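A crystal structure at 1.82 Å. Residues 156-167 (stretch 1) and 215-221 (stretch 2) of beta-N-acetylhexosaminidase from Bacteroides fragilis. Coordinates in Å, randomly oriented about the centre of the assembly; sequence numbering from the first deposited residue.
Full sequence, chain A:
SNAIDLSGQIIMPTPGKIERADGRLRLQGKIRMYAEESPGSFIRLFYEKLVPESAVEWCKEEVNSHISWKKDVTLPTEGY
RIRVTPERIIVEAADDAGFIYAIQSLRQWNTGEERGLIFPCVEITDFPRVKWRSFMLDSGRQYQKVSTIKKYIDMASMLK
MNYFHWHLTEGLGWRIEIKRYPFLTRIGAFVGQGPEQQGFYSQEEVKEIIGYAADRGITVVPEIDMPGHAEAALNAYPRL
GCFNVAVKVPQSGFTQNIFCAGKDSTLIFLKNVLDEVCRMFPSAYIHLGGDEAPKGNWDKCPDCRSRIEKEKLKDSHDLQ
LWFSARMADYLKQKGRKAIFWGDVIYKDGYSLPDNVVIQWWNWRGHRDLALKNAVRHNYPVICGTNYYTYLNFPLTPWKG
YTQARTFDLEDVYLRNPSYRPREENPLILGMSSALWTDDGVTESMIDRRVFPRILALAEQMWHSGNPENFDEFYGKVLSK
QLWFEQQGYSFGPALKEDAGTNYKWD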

# COMPACT_ATOMS: atom_id res chain seq x y z
N ALA A 156 -5.47 5.17 2.93
CA ALA A 156 -4.90 3.97 3.53
C ALA A 156 -4.97 4.07 5.04
O ALA A 156 -5.38 3.13 5.72
CB ALA A 156 -3.45 3.79 3.05
N SER A 157 -4.61 5.23 5.57
CA SER A 157 -4.65 5.46 7.02
C SER A 157 -6.08 5.39 7.54
O SER A 157 -6.35 4.81 8.59
CB SER A 157 -4.06 6.82 7.36
OG SER A 157 -3.96 6.99 8.77
N MSE A 158 -6.99 5.98 6.78
CA MSE A 158 -8.41 6.02 7.15
C MSE A 158 -8.97 4.61 7.31
O MSE A 158 -9.86 4.37 8.13
CB MSE A 158 -9.20 6.78 6.08
CG MSE A 158 -10.70 6.84 6.32
SE MSE A 158 -11.56 7.78 4.84
CE MSE A 158 -11.27 6.41 3.46
N LEU A 159 -8.44 3.67 6.52
CA LEU A 159 -8.94 2.30 6.50
C LEU A 159 -8.06 1.40 7.37
O LEU A 159 -8.16 0.17 7.31
CB LEU A 159 -8.96 1.79 5.06
CG LEU A 159 -9.96 2.54 4.16
CD1 LEU A 159 -9.93 2.00 2.75
CD2 LEU A 159 -11.36 2.44 4.72
N LYS A 160 -7.22 2.04 8.18
CA LYS A 160 -6.32 1.36 9.13
C LYS A 160 -5.25 0.46 8.49
O LYS A 160 -4.76 -0.47 9.12
CB LYS A 160 -7.12 0.61 10.21
CG LYS A 160 -8.01 1.57 11.04
CD LYS A 160 -8.45 0.89 12.35
CE LYS A 160 -9.20 1.83 13.28
NZ LYS A 160 -10.61 2.09 12.81
N MSE A 161 -4.87 0.75 7.25
CA MSE A 161 -3.71 0.09 6.66
C MSE A 161 -2.44 0.69 7.20
O MSE A 161 -2.49 1.72 7.88
CB MSE A 161 -3.77 0.23 5.15
CG MSE A 161 -5.03 -0.40 4.63
SE MSE A 161 -5.04 -0.32 2.68
CE MSE A 161 -6.86 -0.99 2.40
N ASN A 162 -1.32 0.04 6.94
CA ASN A 162 -0.05 0.57 7.43
C ASN A 162 1.05 0.75 6.41
O ASN A 162 2.11 1.28 6.74
CB ASN A 162 0.48 -0.22 8.65
CG ASN A 162 0.56 -1.72 8.42
OD1 ASN A 162 0.26 -2.22 7.33
ND2 ASN A 162 0.98 -2.45 9.47
N TYR A 163 0.82 0.32 5.16
CA TYR A 163 1.82 0.54 4.12
C TYR A 163 1.18 1.10 2.87
O TYR A 163 0.10 0.68 2.47
CB TYR A 163 2.55 -0.76 3.74
CG TYR A 163 3.38 -1.36 4.84
CD1 TYR A 163 4.68 -0.93 5.08
CD2 TYR A 163 2.87 -2.37 5.64
CE1 TYR A 163 5.45 -1.50 6.10
CE2 TYR A 163 3.62 -2.94 6.67
CZ TYR A 163 4.90 -2.50 6.89
OH TYR A 163 5.64 -3.07 7.91
N PHE A 164 1.88 2.04 2.24
CA PHE A 164 1.48 2.51 0.92
C PHE A 164 2.60 2.08 -0.01
O PHE A 164 3.75 2.51 0.13
CB PHE A 164 1.33 4.04 0.91
CG PHE A 164 1.06 4.62 -0.46
CD1 PHE A 164 -0.21 4.54 -1.02
CD2 PHE A 164 2.06 5.27 -1.16
CE1 PHE A 164 -0.47 5.09 -2.29
CE2 PHE A 164 1.83 5.81 -2.44
CZ PHE A 164 0.56 5.73 -2.99
N HIS A 165 2.26 1.20 -0.95
CA HIS A 165 3.25 0.63 -1.87
C HIS A 165 3.23 1.50 -3.12
O HIS A 165 2.21 1.61 -3.79
CB HIS A 165 2.80 -0.82 -2.14
CG HIS A 165 3.56 -1.54 -3.20
ND1 HIS A 165 3.25 -2.84 -3.57
CD2 HIS A 165 4.61 -1.17 -3.99
CE1 HIS A 165 4.06 -3.23 -4.54
NE2 HIS A 165 4.90 -2.24 -4.80
N TRP A 166 4.35 2.17 -3.40
CA TRP A 166 4.39 3.19 -4.44
C TRP A 166 5.16 2.64 -5.64
O TRP A 166 6.38 2.54 -5.60
CB TRP A 166 5.07 4.45 -3.90
CG TRP A 166 4.75 5.72 -4.65
CD1 TRP A 166 3.88 5.86 -5.70
CD2 TRP A 166 5.29 7.02 -4.39
NE1 TRP A 166 3.85 7.19 -6.11
CE2 TRP A 166 4.71 7.91 -5.32
CE3 TRP A 166 6.21 7.52 -3.47
CZ2 TRP A 166 5.03 9.28 -5.36
CZ3 TRP A 166 6.53 8.88 -3.50
CH2 TRP A 166 5.95 9.74 -4.45
N HIS A 167 4.43 2.26 -6.69
CA HIS A 167 5.02 1.63 -7.87
C HIS A 167 5.49 2.78 -8.75
O HIS A 167 4.69 3.38 -9.47
CB HIS A 167 3.95 0.77 -8.57
CG HIS A 167 4.46 -0.03 -9.73
ND1 HIS A 167 5.02 -1.28 -9.58
CD2 HIS A 167 4.47 0.23 -11.06
CE1 HIS A 167 5.38 -1.75 -10.77
NE2 HIS A 167 5.06 -0.85 -11.68
N ASP A 215 2.89 11.08 9.52
CA ASP A 215 1.91 11.72 10.40
C ASP A 215 0.62 10.93 10.50
O ASP A 215 -0.18 11.15 11.41
CB ASP A 215 1.59 13.13 9.91
CG ASP A 215 2.70 14.11 10.20
OD1 ASP A 215 3.49 13.84 11.13
OD2 ASP A 215 2.78 15.15 9.50
N ARG A 216 0.40 10.01 9.57
CA ARG A 216 -0.81 9.20 9.64
C ARG A 216 -0.52 7.69 9.66
O ARG A 216 -1.35 6.88 9.26
CB ARG A 216 -1.83 9.62 8.56
CG ARG A 216 -1.34 9.66 7.14
CD ARG A 216 -2.02 10.79 6.34
NE ARG A 216 -1.46 12.08 6.71
CZ ARG A 216 -2.17 13.18 6.94
NH1 ARG A 216 -1.57 14.30 7.29
NH2 ARG A 216 -3.49 13.15 6.81
N GLY A 217 0.65 7.33 10.17
CA GLY A 217 0.96 5.94 10.46
C GLY A 217 1.24 5.06 9.25
O GLY A 217 1.14 3.83 9.33
N ILE A 218 1.60 5.68 8.13
CA ILE A 218 1.82 4.95 6.89
C ILE A 218 3.30 4.90 6.54
O ILE A 218 3.96 5.94 6.51
CB ILE A 218 1.07 5.60 5.71
CG1 ILE A 218 -0.44 5.50 5.94
CG2 ILE A 218 1.45 4.93 4.40
CD1 ILE A 218 -0.95 4.07 6.09
N THR A 219 3.82 3.70 6.29
CA THR A 219 5.19 3.52 5.80
C THR A 219 5.12 3.43 4.28
O THR A 219 4.33 2.65 3.74
CB THR A 219 5.80 2.25 6.38
OG1 THR A 219 5.94 2.40 7.80
CG2 THR A 219 7.17 1.95 5.76
N VAL A 220 5.91 4.23 3.59
CA VAL A 220 5.88 4.24 2.12
C VAL A 220 6.94 3.28 1.58
O VAL A 220 8.12 3.47 1.80
CB VAL A 220 6.14 5.64 1.57
CG1 VAL A 220 6.13 5.61 0.04
CG2 VAL A 220 5.06 6.61 2.08
N VAL A 221 6.48 2.23 0.90
CA VAL A 221 7.35 1.20 0.36
C VAL A 221 7.56 1.49 -1.13
O VAL A 221 6.65 1.35 -1.92
CB VAL A 221 6.69 -0.17 0.50
CG1 VAL A 221 7.60 -1.28 -0.06
CG2 VAL A 221 6.38 -0.45 1.96
O HOH W 1 3.76 1.69 8.98

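The two stretches are joined chiefly as neighbouring parallel strands, Tyr163 to His165 lying beside Thr219 to Val221. Four backbone hydrogen bonds alternate in direction along the seam: Thr219 N donates to Asn162 O (3.0 Å), Phe164 N to Thr219 O (2.9 Å), Val221 N to Phe164 O (2.9 Å) and Trp166 N to Val221 O (2.9 Å). Thr219 and Phe164 thus each use both amide N and carbonyl O, the pattern expected of parallel pairing. CA-H...O contacts reinforce it, as from Tyr163 CA to Thr219 O (3.3 Å).

Before the strands pair, a side chain makes the link. Ser157, on the last turn of its helix, points toward the other stretch with chi1 in t, and its OG donates to Arg216 O at 2.7 Å; the short hydroxyl reaches a backbone carbonyl in the loop before the strand. Gly217 follows with phi at 74°, a conformation that glycine adopts readily. Water 1 adds a bridge at the strand entrance, donating to Asn162 O (2.8 Å) and lying 2.6 Å from Thr219 OG1.

Packing divides between the sheet's two faces. Ile218, which loses the most surface to the contact, spans helix and strand: its CD1 lies 3.9 Å from Ala156 CB and 3.3 Å from Met161 O, while its CG2 meets Phe164 CB at 3.6 Å. A branched aliphatic side chain can fill both directions at once. On the face bearing Phe164 and Val220, Val220 CG1 sits at the edge of the Phe164 ring, 4.3 Å from CD2, and also 4.0 Å from Trp166 CE3. The other face carries Tyr163, His165, Thr219 and Val221; there Tyr163 CD1 lies 3.6 Å from both Thr219 CB and Val221 CG2. Beta-branched residues suit these extended positions, and together the stretches bury 582 Å².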